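Local coordinates for protein probable glutamine synthetase (Pseudomonas aeruginosa, PDB 4HPP) that is probably a member of the glutamine synthetase family, with an N-terminal domain and a catalytic domain that holds a magnesium ion and glutamic acid, at residues Gly94-Val97 against Pro103-Ala106; Glu117-Ser122 against Glu264-Gly269; Glu131-Leu136 against Leu178-Gln183; Pro283-Tyr288 against Arg421-Leu426; Ala301-Arg306 against Ala310-Cys315. All coordinates share one frame; numbering follows the deposited sequence.

Contact 1 of 5, residues Gly94-Val97 against Pro103-Ala106; sequences GNLV and PWPA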
# COMPACT_ATOMS: atom_id res chain seq x y z
N GLY A 94 -13.14 -28.00 -31.79
CA GLY A 94 -13.94 -29.16 -32.00
C GLY A 94 -14.92 -28.88 -33.10
O GLY A 94 -15.20 -27.71 -33.46
N ASN A 95 -15.44 -29.97 -33.67
CA ASN A 95 -16.55 -29.89 -34.60
C ASN A 95 -17.84 -30.35 -33.87
O ASN A 95 -17.77 -31.23 -33.00
CB ASN A 95 -16.30 -30.74 -35.84
CG ASN A 95 -14.87 -30.64 -36.38
OD1 ASN A 95 -14.28 -29.56 -36.48
ND2 ASN A 95 -14.31 -31.79 -36.75
N LEU A 96 -18.99 -29.74 -34.21
CA LEU A 96 -20.33 -30.10 -33.72
C LEU A 96 -20.99 -31.18 -34.56
O LEU A 96 -21.04 -31.09 -35.80
CB LEU A 96 -21.23 -28.87 -33.72
CG LEU A 96 -20.86 -27.73 -32.78
CD1 LEU A 96 -21.77 -26.53 -32.97
CD2 LEU A 96 -20.97 -28.17 -31.33
N VAL A 97 -21.52 -32.19 -33.88
CA VAL A 97 -22.09 -33.38 -34.55
C VAL A 97 -23.31 -33.81 -33.76
O VAL A 97 -23.39 -33.50 -32.59
CB VAL A 97 -21.06 -34.52 -34.64
CG1 VAL A 97 -19.83 -34.03 -35.35
CG2 VAL A 97 -20.65 -35.04 -33.25
N PRO A 103 -22.17 -35.28 -38.77
CA PRO A 103 -21.75 -33.89 -38.95
C PRO A 103 -22.93 -32.94 -38.99
O PRO A 103 -23.77 -33.08 -39.86
CB PRO A 103 -21.02 -33.92 -40.30
CG PRO A 103 -20.49 -35.32 -40.41
CD PRO A 103 -21.44 -36.21 -39.66
N TRP A 104 -22.97 -31.99 -38.06
CA TRP A 104 -24.06 -31.03 -37.93
C TRP A 104 -23.90 -29.94 -38.93
O TRP A 104 -22.92 -29.23 -38.86
CB TRP A 104 -24.08 -30.39 -36.54
CG TRP A 104 -25.33 -29.57 -36.24
CD1 TRP A 104 -26.67 -29.94 -36.44
CD2 TRP A 104 -25.40 -28.23 -35.64
NE1 TRP A 104 -27.53 -28.95 -36.02
CE2 TRP A 104 -26.82 -27.89 -35.53
CE3 TRP A 104 -24.47 -27.33 -35.18
CZ2 TRP A 104 -27.24 -26.68 -35.00
CZ3 TRP A 104 -24.91 -26.12 -34.65
CH2 TRP A 104 -26.27 -25.81 -34.56
N PRO A 105 -24.87 -29.77 -39.83
CA PRO A 105 -24.84 -28.76 -40.91
C PRO A 105 -24.60 -27.30 -40.49
O PRO A 105 -24.08 -26.50 -41.29
CB PRO A 105 -26.24 -28.91 -41.58
CG PRO A 105 -27.06 -29.76 -40.65
CD PRO A 105 -26.05 -30.66 -39.98
N ALA A 106 -24.97 -26.92 -39.27
CA ALA A 106 -24.72 -25.53 -38.92
C ALA A 106 -23.33 -25.26 -38.24
O ALA A 106 -23.07 -24.14 -37.76
CB ALA A 106 -25.88 -24.94 -38.14
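L96 and W104 run alongside each other, their tips heading in one direction, the leucine next to the six-membered part of the indole. From L96 the CB already meets the ring, 3.9 Å from CE3 of W104. CG then stands anti to the carbonyl carbon (chi1 -65°), and this carries the methyl CD1 forward to 3.6 Å from both CE3 and CZ3 of W104, approaching the ring at a slant. Beyond this apolar pair, L96 also touches L68 of the neighbouring strand and C107. The backbone gives the one hydrogen bond: N of W104 donates to O of L96 at 3.1 Å, the donor tilted 21° from the carbonyl plane. A single beta bridge between V97 and P103 accompanies it, where the chain, having left strand 89-97 of the N-terminal domain's mixed sheet, folds back against the strand's end before entering helix 108-121. At that bridge CG1 of V97 rests 4.1 Å from CA of P103. Two more neighbours meet the indole: CB of A106 sits 3.6 Å above one face, offset toward the rim, and the ring of W60 meets it with planes about 60° apart.

Contact 2 of 5, residues Glu117-Ser122 against Glu264-Gly269; sequences ERYRDS and EHWAAG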
# COMPACT_ATOMS: atom_id res chain seq x y z
N GLU A 117 -11.59 -29.83 -48.38
CA GLU A 117 -11.82 -31.08 -49.13
C GLU A 117 -12.16 -30.88 -50.64
O GLU A 117 -11.41 -31.37 -51.49
CB GLU A 117 -12.90 -31.97 -48.44
CG GLU A 117 -13.14 -33.37 -49.05
CD GLU A 117 -11.87 -34.24 -49.25
OE1 GLU A 117 -11.94 -35.22 -50.04
OE2 GLU A 117 -10.81 -33.96 -48.63
N ARG A 118 -13.26 -30.18 -50.94
CA ARG A 118 -13.67 -29.82 -52.31
C ARG A 118 -12.53 -29.11 -53.05
O ARG A 118 -12.40 -29.22 -54.28
CB ARG A 118 -14.90 -28.88 -52.33
CG ARG A 118 -16.16 -29.50 -51.78
CD ARG A 118 -17.38 -28.64 -52.03
NE ARG A 118 -17.63 -27.52 -51.12
CZ ARG A 118 -18.26 -27.59 -49.94
NH1 ARG A 118 -18.67 -28.74 -49.46
NH2 ARG A 118 -18.47 -26.50 -49.22
N TYR A 119 -11.73 -28.37 -52.29
CA TYR A 119 -10.53 -27.84 -52.85
C TYR A 119 -9.51 -28.94 -53.15
O TYR A 119 -9.02 -28.99 -54.29
CB TYR A 119 -9.94 -26.75 -51.99
CG TYR A 119 -10.28 -25.36 -52.48
CD1 TYR A 119 -11.53 -24.78 -52.16
CD2 TYR A 119 -9.37 -24.62 -53.27
CE1 TYR A 119 -11.86 -23.49 -52.58
CE2 TYR A 119 -9.70 -23.33 -53.68
CZ TYR A 119 -10.95 -22.77 -53.34
OH TYR A 119 -11.32 -21.52 -53.80
N ARG A 120 -9.25 -29.82 -52.18
CA ARG A 120 -8.26 -30.89 -52.37
C ARG A 120 -8.65 -31.76 -53.58
O ARG A 120 -7.82 -32.00 -54.46
CB ARG A 120 -8.09 -31.75 -51.11
CG ARG A 120 -6.64 -32.20 -50.82
CD ARG A 120 -6.50 -33.36 -49.82
NE ARG A 120 -7.59 -34.34 -49.99
CZ ARG A 120 -7.72 -35.18 -51.02
NH1 ARG A 120 -6.84 -35.18 -52.01
NH2 ARG A 120 -8.76 -36.01 -51.08
N ASP A 121 -9.91 -32.20 -53.63
CA ASP A 121 -10.44 -33.07 -54.69
C ASP A 121 -10.04 -32.70 -56.10
O ASP A 121 -9.71 -33.58 -56.89
CB ASP A 121 -11.97 -33.14 -54.64
CG ASP A 121 -12.47 -34.09 -53.56
OD1 ASP A 121 -13.66 -33.98 -53.23
OD2 ASP A 121 -11.67 -34.94 -53.03
N SER A 122 -10.07 -31.41 -56.40
CA SER A 122 -9.58 -30.89 -57.67
C SER A 122 -8.12 -30.42 -57.63
O SER A 122 -7.70 -29.63 -58.48
CB SER A 122 -10.47 -29.74 -58.15
OG SER A 122 -10.22 -28.62 -57.35
N GLU A 264 -6.72 -15.58 -62.05
CA GLU A 264 -7.75 -14.63 -62.49
C GLU A 264 -9.17 -15.20 -62.32
O GLU A 264 -10.08 -14.46 -61.97
CB GLU A 264 -7.54 -14.20 -63.93
CG GLU A 264 -6.12 -14.33 -64.42
CD GLU A 264 -5.89 -13.64 -65.76
OE1 GLU A 264 -4.70 -13.33 -66.06
OE2 GLU A 264 -6.88 -13.40 -66.50
N HIS A 265 -9.38 -16.48 -62.58
CA HIS A 265 -10.70 -17.05 -62.36
C HIS A 265 -11.06 -16.95 -60.88
O HIS A 265 -12.11 -16.39 -60.50
CB HIS A 265 -10.79 -18.50 -62.86
CG HIS A 265 -10.63 -18.65 -64.38
ND1 HIS A 265 -11.33 -17.91 -65.27
CD2 HIS A 265 -9.82 -19.53 -65.13
CE1 HIS A 265 -10.97 -18.27 -66.53
NE2 HIS A 265 -10.04 -19.25 -66.44
N TRP A 266 -10.17 -17.44 -60.04
CA TRP A 266 -10.35 -17.35 -58.60
C TRP A 266 -10.70 -15.94 -58.09
O TRP A 266 -11.75 -15.72 -57.45
CB TRP A 266 -9.14 -17.93 -57.89
CG TRP A 266 -9.45 -18.17 -56.45
CD1 TRP A 266 -10.01 -19.30 -55.89
CD2 TRP A 266 -9.27 -17.22 -55.31
NE1 TRP A 266 -10.16 -19.14 -54.53
CE2 TRP A 266 -9.74 -17.92 -54.12
CE3 TRP A 266 -8.74 -15.92 -55.18
CZ2 TRP A 266 -9.70 -17.33 -52.85
CZ3 TRP A 266 -8.70 -15.33 -53.89
CH2 TRP A 266 -9.18 -16.02 -52.75
N ALA A 267 -9.84 -14.97 -58.40
CA ALA A 267 -10.10 -13.58 -58.04
C ALA A 267 -11.44 -13.06 -58.58
O ALA A 267 -12.13 -12.25 -57.91
CB ALA A 267 -8.96 -12.69 -58.50
N ALA A 268 -11.81 -13.53 -59.77
CA ALA A 268 -13.04 -13.05 -60.41
C ALA A 268 -14.32 -13.48 -59.65
O ALA A 268 -15.29 -12.69 -59.47
CB ALA A 268 -13.07 -13.51 -61.86
N GLY A 269 -14.30 -14.73 -59.18
CA GLY A 269 -15.38 -15.27 -58.33
C GLY A 269 -15.57 -14.54 -57.01
O GLY A 269 -16.71 -14.25 -56.61
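The phenol oxygen OH of Y119 is held from two directions: NE1 of W266 donates to it across 2.7 Å, and the same oxygen is hydrogen-bonded to the backbone O of L350 in helix 342-358. The indole N-H is used almost exactly in its own ring plane, with OH only 1° out of it, although the bond is somewhat bent, with an N-H...O angle of 146°. Seen from the tyrosine, NE1 likewise arrives at the ring edge, and the two side chains cross at about a right angle. Their meeting is narrow, bridging helices whose closest CA atoms, those of Y119 and W266, are 12.0 Å apart. With CG anti to the backbone N (chi1 -165°), W266 reaches from helix 261-281 toward helix 108-121. L241 of strand 235-243 touches both aromatic residues, placing the pair in the layer between helices and sheet. Because the indole can only donate, the tyrosine hydroxyl accepts from W266, leaving its own proton suited to the carbonyl of L350, so one buried hydroxyl ties together three helices.

Contact 3 of 5, residues Glu131-Leu136 against Leu178-Gln183; sequences EHEFSL and LPEYGQ. With MG (magnesium ion), chain B; GLU (glutamic acid), chain D.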
# COMPACT_ATOMS: atom_id res chain seq x y z
N GLU A 131 -4.31 -11.43 -40.64
CA GLU A 131 -3.56 -10.39 -39.97
C GLU A 131 -4.58 -9.71 -39.10
O GLU A 131 -5.70 -9.42 -39.56
CB GLU A 131 -2.99 -9.36 -40.96
CG GLU A 131 -1.84 -9.82 -41.89
CD GLU A 131 -1.27 -8.66 -42.74
OE1 GLU A 131 -0.19 -8.87 -43.34
OE2 GLU A 131 -1.85 -7.52 -42.82
N HIS A 132 -4.20 -9.44 -37.85
CA HIS A 132 -5.11 -8.95 -36.86
C HIS A 132 -4.68 -7.64 -36.29
O HIS A 132 -3.50 -7.49 -35.94
CB HIS A 132 -5.24 -9.96 -35.76
CG HIS A 132 -6.03 -11.21 -36.16
ND1 HIS A 132 -5.43 -12.43 -36.34
CD2 HIS A 132 -7.40 -11.42 -36.30
CE1 HIS A 132 -6.37 -13.35 -36.62
NE2 HIS A 132 -7.58 -12.73 -36.60
N GLU A 133 -5.61 -6.67 -36.21
CA GLU A 133 -5.30 -5.42 -35.54
C GLU A 133 -6.21 -5.28 -34.30
O GLU A 133 -7.35 -5.77 -34.28
CB GLU A 133 -5.43 -4.25 -36.49
CG GLU A 133 -4.32 -4.15 -37.54
CD GLU A 133 -4.71 -3.22 -38.69
OE1 GLU A 133 -5.91 -2.82 -38.78
OE2 GLU A 133 -3.81 -2.89 -39.52
N PHE A 134 -5.68 -4.65 -33.25
CA PHE A 134 -6.43 -4.50 -32.02
C PHE A 134 -5.99 -3.26 -31.23
O PHE A 134 -4.89 -2.67 -31.46
CB PHE A 134 -6.31 -5.79 -31.17
CG PHE A 134 -4.88 -6.11 -30.71
CD1 PHE A 134 -4.02 -6.88 -31.52
CD2 PHE A 134 -4.42 -5.68 -29.45
CE1 PHE A 134 -2.75 -7.17 -31.11
CE2 PHE A 134 -3.14 -5.99 -29.05
CZ PHE A 134 -2.30 -6.71 -29.87
N SER A 135 -6.82 -2.89 -30.27
CA SER A 135 -6.55 -1.80 -29.35
C SER A 135 -6.06 -2.46 -28.13
O SER A 135 -6.64 -3.49 -27.73
CB SER A 135 -7.86 -1.09 -28.92
OG SER A 135 -8.42 -0.26 -29.94
N LEU A 136 -5.04 -1.86 -27.52
CA LEU A 136 -4.53 -2.25 -26.21
C LEU A 136 -4.85 -1.16 -25.22
O LEU A 136 -4.27 -0.07 -25.29
CB LEU A 136 -3.01 -2.53 -26.23
CG LEU A 136 -2.44 -3.17 -24.97
CD1 LEU A 136 -3.08 -4.52 -24.74
CD2 LEU A 136 -0.93 -3.36 -25.02
N LEU A 178 3.78 -5.03 -34.20
CA LEU A 178 4.07 -3.63 -34.54
C LEU A 178 2.99 -2.69 -34.00
O LEU A 178 1.82 -3.06 -34.00
CB LEU A 178 4.19 -3.51 -36.08
CG LEU A 178 3.10 -4.07 -37.00
CD1 LEU A 178 2.25 -2.95 -37.61
CD2 LEU A 178 3.67 -4.93 -38.12
N PRO A 179 3.36 -1.49 -33.55
CA PRO A 179 2.28 -0.46 -33.30
C PRO A 179 1.72 -0.04 -34.63
O PRO A 179 2.48 0.02 -35.61
CB PRO A 179 3.02 0.72 -32.71
CG PRO A 179 4.43 0.56 -33.25
CD PRO A 179 4.72 -0.92 -33.43
N GLU A 180 0.41 0.18 -34.71
CA GLU A 180 -0.25 0.55 -35.98
C GLU A 180 -0.70 2.04 -35.98
O GLU A 180 -0.28 2.86 -35.13
CB GLU A 180 -1.47 -0.35 -36.21
CG GLU A 180 -1.28 -1.43 -37.25
CD GLU A 180 -1.41 -0.94 -38.68
OE1 GLU A 180 -1.24 -1.76 -39.60
OE2 GLU A 180 -1.69 0.25 -38.89
N TYR A 181 -1.60 2.38 -36.89
CA TYR A 181 -1.91 3.79 -37.17
C TYR A 181 -2.67 4.45 -36.01
O TYR A 181 -2.32 5.54 -35.60
CB TYR A 181 -2.50 3.99 -38.62
CG TYR A 181 -2.77 5.42 -38.99
CD1 TYR A 181 -1.79 6.40 -38.84
CD2 TYR A 181 -4.03 5.80 -39.48
CE1 TYR A 181 -2.03 7.73 -39.15
CE2 TYR A 181 -4.31 7.13 -39.78
CZ TYR A 181 -3.32 8.09 -39.61
OH TYR A 181 -3.60 9.39 -39.93
N GLY A 182 -3.64 3.75 -35.41
CA GLY A 182 -4.43 4.40 -34.37
C GLY A 182 -3.82 4.40 -33.02
O GLY A 182 -2.88 3.60 -32.70
N GLN A 183 -4.36 5.23 -32.16
CA GLN A 183 -3.84 5.31 -30.81
C GLN A 183 -4.10 3.99 -30.06
O GLN A 183 -5.25 3.48 -30.03
CB GLN A 183 -4.52 6.44 -30.11
CG GLN A 183 -4.44 7.75 -30.87
CD GLN A 183 -4.65 8.88 -29.91
OE1 GLN A 183 -5.47 8.77 -28.97
NE2 GLN A 183 -3.89 9.95 -30.07
MG MG B . -2.10 -3.34 -40.78
N GLU D . -6.69 -0.49 -40.06
CA GLU D . -6.98 -0.79 -41.52
C GLU D . -8.23 -1.66 -41.79
O GLU D . -9.29 -1.47 -41.20
CB GLU D . -5.77 -1.43 -42.17
CG GLU D . -4.61 -0.48 -42.35
CD GLU D . -3.38 -1.19 -42.79
OE1 GLU D . -2.96 -0.92 -43.93
OE2 GLU D . -2.84 -2.02 -42.02
OXT GLU D . -8.22 -2.59 -42.60
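The backbones stay well apart here, CA of E133 being 7.8 Å from CA of E180, and no hydrogen bond joins segment 131-136 to segment 178-183. What bridges them is a magnesium ion. OE2 of E133 binds it at 2.2 Å and OE1 of E180 at 2.1 Å, while OE2 of the glutamic acid ligand adds a third oxygen. Sharing the metal brings OE2 of E133 and OE1 of E180 to 2.8 Å, a proximity that the cation's charge probably compensates. The two side chains cross at about a right angle, their carboxylate planes 67° apart. E133 extends beyond CG, whereas E180 bends at chi2 (-79°) to turn its carboxylate to the metal. E133 lies on strand 124-137 and E187, a further ligand of the metal, on strand 185-194, antiparallel neighbours in the catalytic domain's sheet; E180 follows strand 174-179. OE1 of E133 accepts from the ligand N at 2.8 Å and also from the backbone N of G234, whereas OE2 of E180 takes the backbone N of Y181 at 2.9 Å with its anti lone pair, probably helping to fix that carboxylate's rotation. OH of Y181 is hydrogen-bonded to the backbone O of D52 of a neighbouring subunit.

Contact 4 of 5, residues Pro283-Tyr288 against Arg421-Leu426; sequences PTAASY and RHELAL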
# COMPACT_ATOMS: atom_id res chain seq x y z
N PRO A 283 -19.62 -9.01 -40.73
CA PRO A 283 -20.92 -9.57 -40.45
C PRO A 283 -21.62 -8.92 -39.30
O PRO A 283 -22.62 -9.46 -38.85
CB PRO A 283 -20.59 -10.99 -40.02
CG PRO A 283 -19.15 -10.96 -39.59
CD PRO A 283 -18.63 -9.57 -39.80
N THR A 284 -21.11 -7.83 -38.77
CA THR A 284 -21.88 -7.23 -37.68
C THR A 284 -22.31 -5.83 -38.03
O THR A 284 -21.73 -5.19 -38.93
CB THR A 284 -21.14 -7.19 -36.33
OG1 THR A 284 -19.94 -6.45 -36.47
CG2 THR A 284 -20.83 -8.59 -35.83
N ALA A 285 -23.30 -5.35 -37.29
CA ALA A 285 -23.81 -3.98 -37.49
C ALA A 285 -22.67 -2.94 -37.41
O ALA A 285 -22.60 -2.03 -38.25
CB ALA A 285 -24.94 -3.68 -36.48
N ALA A 286 -21.76 -3.11 -36.43
CA ALA A 286 -20.58 -2.24 -36.27
C ALA A 286 -19.60 -2.33 -37.42
O ALA A 286 -18.71 -1.47 -37.54
CB ALA A 286 -19.87 -2.48 -34.95
N SER A 287 -19.75 -3.36 -38.27
CA SER A 287 -18.79 -3.56 -39.35
C SER A 287 -18.90 -2.45 -40.39
O SER A 287 -17.89 -2.09 -41.05
CB SER A 287 -18.96 -4.92 -40.00
OG SER A 287 -18.55 -5.96 -39.11
N TYR A 288 -20.10 -1.88 -40.50
CA TYR A 288 -20.34 -0.88 -41.54
C TYR A 288 -19.89 0.55 -41.20
O TYR A 288 -19.76 1.35 -42.10
CB TYR A 288 -21.71 -1.05 -42.20
CG TYR A 288 -21.70 -2.40 -42.81
CD1 TYR A 288 -22.00 -3.53 -42.04
CD2 TYR A 288 -21.27 -2.57 -44.12
CE1 TYR A 288 -21.93 -4.79 -42.57
CE2 TYR A 288 -21.17 -3.85 -44.66
CZ TYR A 288 -21.50 -4.95 -43.88
OH TYR A 288 -21.40 -6.23 -44.41
N ARG A 421 -30.62 -10.74 -38.64
CA ARG A 421 -31.82 -9.89 -38.59
C ARG A 421 -32.06 -9.46 -37.15
O ARG A 421 -32.35 -8.24 -36.84
CB ARG A 421 -33.05 -10.70 -39.06
CG ARG A 421 -33.16 -10.92 -40.56
CD ARG A 421 -33.04 -9.58 -41.32
NE ARG A 421 -32.78 -9.82 -42.74
CZ ARG A 421 -32.37 -8.90 -43.61
NH1 ARG A 421 -32.17 -7.66 -43.21
NH2 ARG A 421 -32.16 -9.24 -44.88
N HIS A 422 -31.95 -10.48 -36.29
CA HIS A 422 -32.18 -10.35 -34.89
C HIS A 422 -31.13 -9.49 -34.26
O HIS A 422 -31.43 -8.61 -33.41
CB HIS A 422 -32.31 -11.70 -34.23
CG HIS A 422 -32.63 -11.60 -32.76
ND1 HIS A 422 -32.44 -12.62 -31.90
CD2 HIS A 422 -33.13 -10.53 -32.00
CE1 HIS A 422 -32.79 -12.23 -30.66
NE2 HIS A 422 -33.22 -10.94 -30.73
N GLU A 423 -29.89 -9.68 -34.69
CA GLU A 423 -28.85 -8.80 -34.23
C GLU A 423 -29.21 -7.37 -34.65
O GLU A 423 -29.16 -6.46 -33.83
CB GLU A 423 -27.48 -9.22 -34.78
CG GLU A 423 -26.40 -8.24 -34.38
CD GLU A 423 -25.07 -8.47 -35.07
OE1 GLU A 423 -24.34 -7.48 -35.26
OE2 GLU A 423 -24.75 -9.63 -35.40
N LEU A 424 -29.59 -7.16 -35.91
CA LEU A 424 -29.90 -5.78 -36.31
C LEU A 424 -31.19 -5.24 -35.71
O LEU A 424 -31.25 -4.06 -35.34
CB LEU A 424 -29.73 -5.52 -37.82
CG LEU A 424 -30.58 -6.09 -38.93
CD1 LEU A 424 -31.70 -5.12 -39.31
CD2 LEU A 424 -29.68 -6.33 -40.13
N ALA A 425 -32.20 -6.09 -35.53
CA ALA A 425 -33.33 -5.68 -34.65
C ALA A 425 -32.75 -5.13 -33.36
O ALA A 425 -33.06 -4.00 -32.98
CB ALA A 425 -34.34 -6.81 -34.35
N LEU A 426 -31.89 -5.89 -32.68
CA LEU A 426 -31.53 -5.45 -31.34
C LEU A 426 -30.82 -4.11 -31.32
O LEU A 426 -30.73 -3.48 -30.26
CB LEU A 426 -30.75 -6.51 -30.58
CG LEU A 426 -31.54 -7.76 -30.19
CD1 LEU A 426 -30.58 -8.94 -29.97
CD2 LEU A 426 -32.43 -7.47 -28.97
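The turn that links helix 261-281 to helix 288-291 is held to helix 410-427 of the catalytic domain largely by E423, with K420 beside it. A chi1 of 176° turns CG of E423 away from the backbone N, and the extended chain carries the carboxylate across to the start of the turn. There OE1 of E423 accepts the backbone N-H of A285 at 3.1 Å, in a nearly straight bond (168°) that meets the oxygen on its syn side but 32° out of the carboxylate plane. CB of T284 borders the same oxygen, 3.4 Å from OE1 of E423. The other carboxylate oxygen, OE2, forms a salt bridge with NZ of K420, which also donates to the backbone O of P283, so lysine and glutamate together grip the turn. Within the turn, N of T284 donates to OG of S287 at 3.2 Å, while N of S287 returns a bond to O of T284 at 2.8 Å; S287 OG is further bonded to D337. Y439 of helix 432-439 packs on T284, A285 and A286 and makes a weak hydrogen bond to OE1 of E423, while helix 391-399 touches Y288 from the turn and L424 from helix 410-427.

Contact 5 of 5, residues Ala301-Arg306 against Ala310-Cys315; sequences ACLGLR and AALRIC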
# COMPACT_ATOMS: atom_id res chain seq x y z
N ALA A 301 -15.94 -3.48 -55.21
CA ALA A 301 -15.26 -4.73 -55.43
C ALA A 301 -14.41 -4.56 -56.66
O ALA A 301 -14.89 -4.67 -57.79
CB ALA A 301 -16.25 -5.87 -55.60
N CYS A 302 -13.14 -4.27 -56.44
CA CYS A 302 -12.16 -4.07 -57.52
C CYS A 302 -10.85 -4.72 -57.05
O CYS A 302 -10.76 -5.25 -55.95
CB CYS A 302 -11.98 -2.57 -57.77
SG CYS A 302 -11.48 -1.67 -56.26
N LEU A 303 -9.81 -4.64 -57.87
CA LEU A 303 -8.55 -5.26 -57.58
C LEU A 303 -7.40 -4.23 -57.58
O LEU A 303 -7.50 -3.13 -58.17
CB LEU A 303 -8.30 -6.37 -58.60
CG LEU A 303 -7.08 -7.29 -58.49
CD1 LEU A 303 -7.48 -8.61 -57.90
CD2 LEU A 303 -6.60 -7.52 -59.91
N GLY A 304 -6.32 -4.58 -56.91
CA GLY A 304 -5.18 -3.70 -56.87
C GLY A 304 -3.88 -4.46 -56.91
O GLY A 304 -3.76 -5.51 -56.30
N LEU A 305 -2.92 -3.96 -57.65
CA LEU A 305 -1.54 -4.37 -57.44
C LEU A 305 -1.03 -3.31 -56.46
O LEU A 305 -0.18 -3.55 -55.60
CB LEU A 305 -0.79 -4.31 -58.78
CG LEU A 305 0.62 -4.85 -59.01
CD1 LEU A 305 0.82 -6.26 -58.47
CD2 LEU A 305 0.99 -4.81 -60.49
N ARG A 306 -1.71 -2.17 -56.55
CA ARG A 306 -1.16 -0.83 -56.40
C ARG A 306 -1.54 -0.19 -55.09
O ARG A 306 -0.67 0.28 -54.34
CB ARG A 306 -1.72 0.02 -57.55
CG ARG A 306 -2.35 -0.79 -58.70
CD ARG A 306 -3.74 -0.30 -59.12
NE ARG A 306 -4.38 -1.30 -59.99
CZ ARG A 306 -5.55 -1.16 -60.60
NH1 ARG A 306 -6.27 -0.04 -60.49
NH2 ARG A 306 -6.00 -2.16 -61.35
N ALA A 310 -8.48 -0.97 -52.67
CA ALA A 310 -8.99 -2.14 -53.39
C ALA A 310 -9.48 -3.16 -52.37
O ALA A 310 -8.83 -3.36 -51.36
CB ALA A 310 -7.92 -2.75 -54.34
N ALA A 311 -10.61 -3.80 -52.64
CA ALA A 311 -11.11 -4.86 -51.77
C ALA A 311 -10.23 -6.11 -51.86
O ALA A 311 -10.11 -6.84 -50.89
CB ALA A 311 -12.59 -5.18 -52.08
N LEU A 312 -9.60 -6.35 -53.02
CA LEU A 312 -8.75 -7.55 -53.17
C LEU A 312 -7.44 -7.09 -53.73
O LEU A 312 -7.41 -6.38 -54.73
CB LEU A 312 -9.40 -8.56 -54.12
CG LEU A 312 -9.07 -10.04 -54.12
CD1 LEU A 312 -9.42 -10.70 -52.81
CD2 LEU A 312 -9.85 -10.75 -55.22
N ARG A 313 -6.35 -7.45 -53.07
CA ARG A 313 -5.06 -6.89 -53.43
C ARG A 313 -4.06 -7.98 -53.68
O ARG A 313 -3.91 -8.89 -52.88
CB ARG A 313 -4.56 -5.94 -52.35
CG ARG A 313 -3.13 -5.42 -52.55
CD ARG A 313 -2.78 -4.33 -51.55
NE ARG A 313 -2.49 -4.86 -50.21
CZ ARG A 313 -1.29 -5.24 -49.77
NH1 ARG A 313 -1.16 -5.70 -48.53
NH2 ARG A 313 -0.21 -5.15 -50.56
N ILE A 314 -3.41 -7.89 -54.83
CA ILE A 314 -2.27 -8.72 -55.16
C ILE A 314 -1.05 -8.24 -54.38
O ILE A 314 -0.69 -7.06 -54.44
CB ILE A 314 -1.95 -8.62 -56.66
CG1 ILE A 314 -3.20 -8.96 -57.50
CG2 ILE A 314 -0.80 -9.54 -57.00
CD1 ILE A 314 -3.27 -8.24 -58.83
N CYS A 315 -0.44 -9.16 -53.63
CA CYS A 315 0.76 -8.87 -52.81
C CYS A 315 1.97 -9.38 -53.57
O CYS A 315 2.33 -10.58 -53.46
CB CYS A 315 0.72 -9.55 -51.42
SG CYS A 315 -0.71 -9.09 -50.39
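G304 and R313, with L303 and L312, form a short parallel beta pairing in the catalytic domain, strand 303-304 lying beside strand 312-315, which in turn pairs antiparallel with strand 330-336. The tight part is centred on G304. Its N donates to O of L312 at 3.0 Å in the carbonyl plane, and its O accepts from N of I314 at 2.8 Å, the donor nearly along the C=O axis. A weak hydrogen bond from N of L312 to O of C302 continues the pairing toward the other end. With no side chain on G304, CB of A310 packs close against its backbone, 3.5 Å from N of G304. On the face carrying L303 and L312, CD2 of L303 reaches CD1 of I314 at 3.6 Å. L312 packs against V270 and L271 of helix 261-281. The solvent side begins at L305, exposed but with CD1 still 3.9 Å from CG2 of I314; R306 beyond it takes almost no part in the pairing and packs on S62 of a neighbouring subunit. On the face opposite L303, R313 directs its polar end to a salt bridge with E332, while SG of C315 sits 3.7 Å above one face of the R313 guanidinium, offset toward its rim.

How the contacts relate
Contact 3 holds the magnesium ion and the glutamic acid ligand, and the other contacts lie around it at differing range. Contact 5 reaches the same sheet: its nearest atoms come within about 6 Å of contact 3, and the side chain of R313 is about 7 Å from the ligand. Contact 2 touches contact 5, with O of A267 3.8 Å from CD2 of L312, so helix 261-281 packs on the short parallel strands. The same helix leads into the turn of contact 4, where the side chain of P283 is about 12 Å from the ligand. Contact 1 is more remote, its centre about 34 Å from that of contact 3; the two lie on opposite sides of the chain's centre.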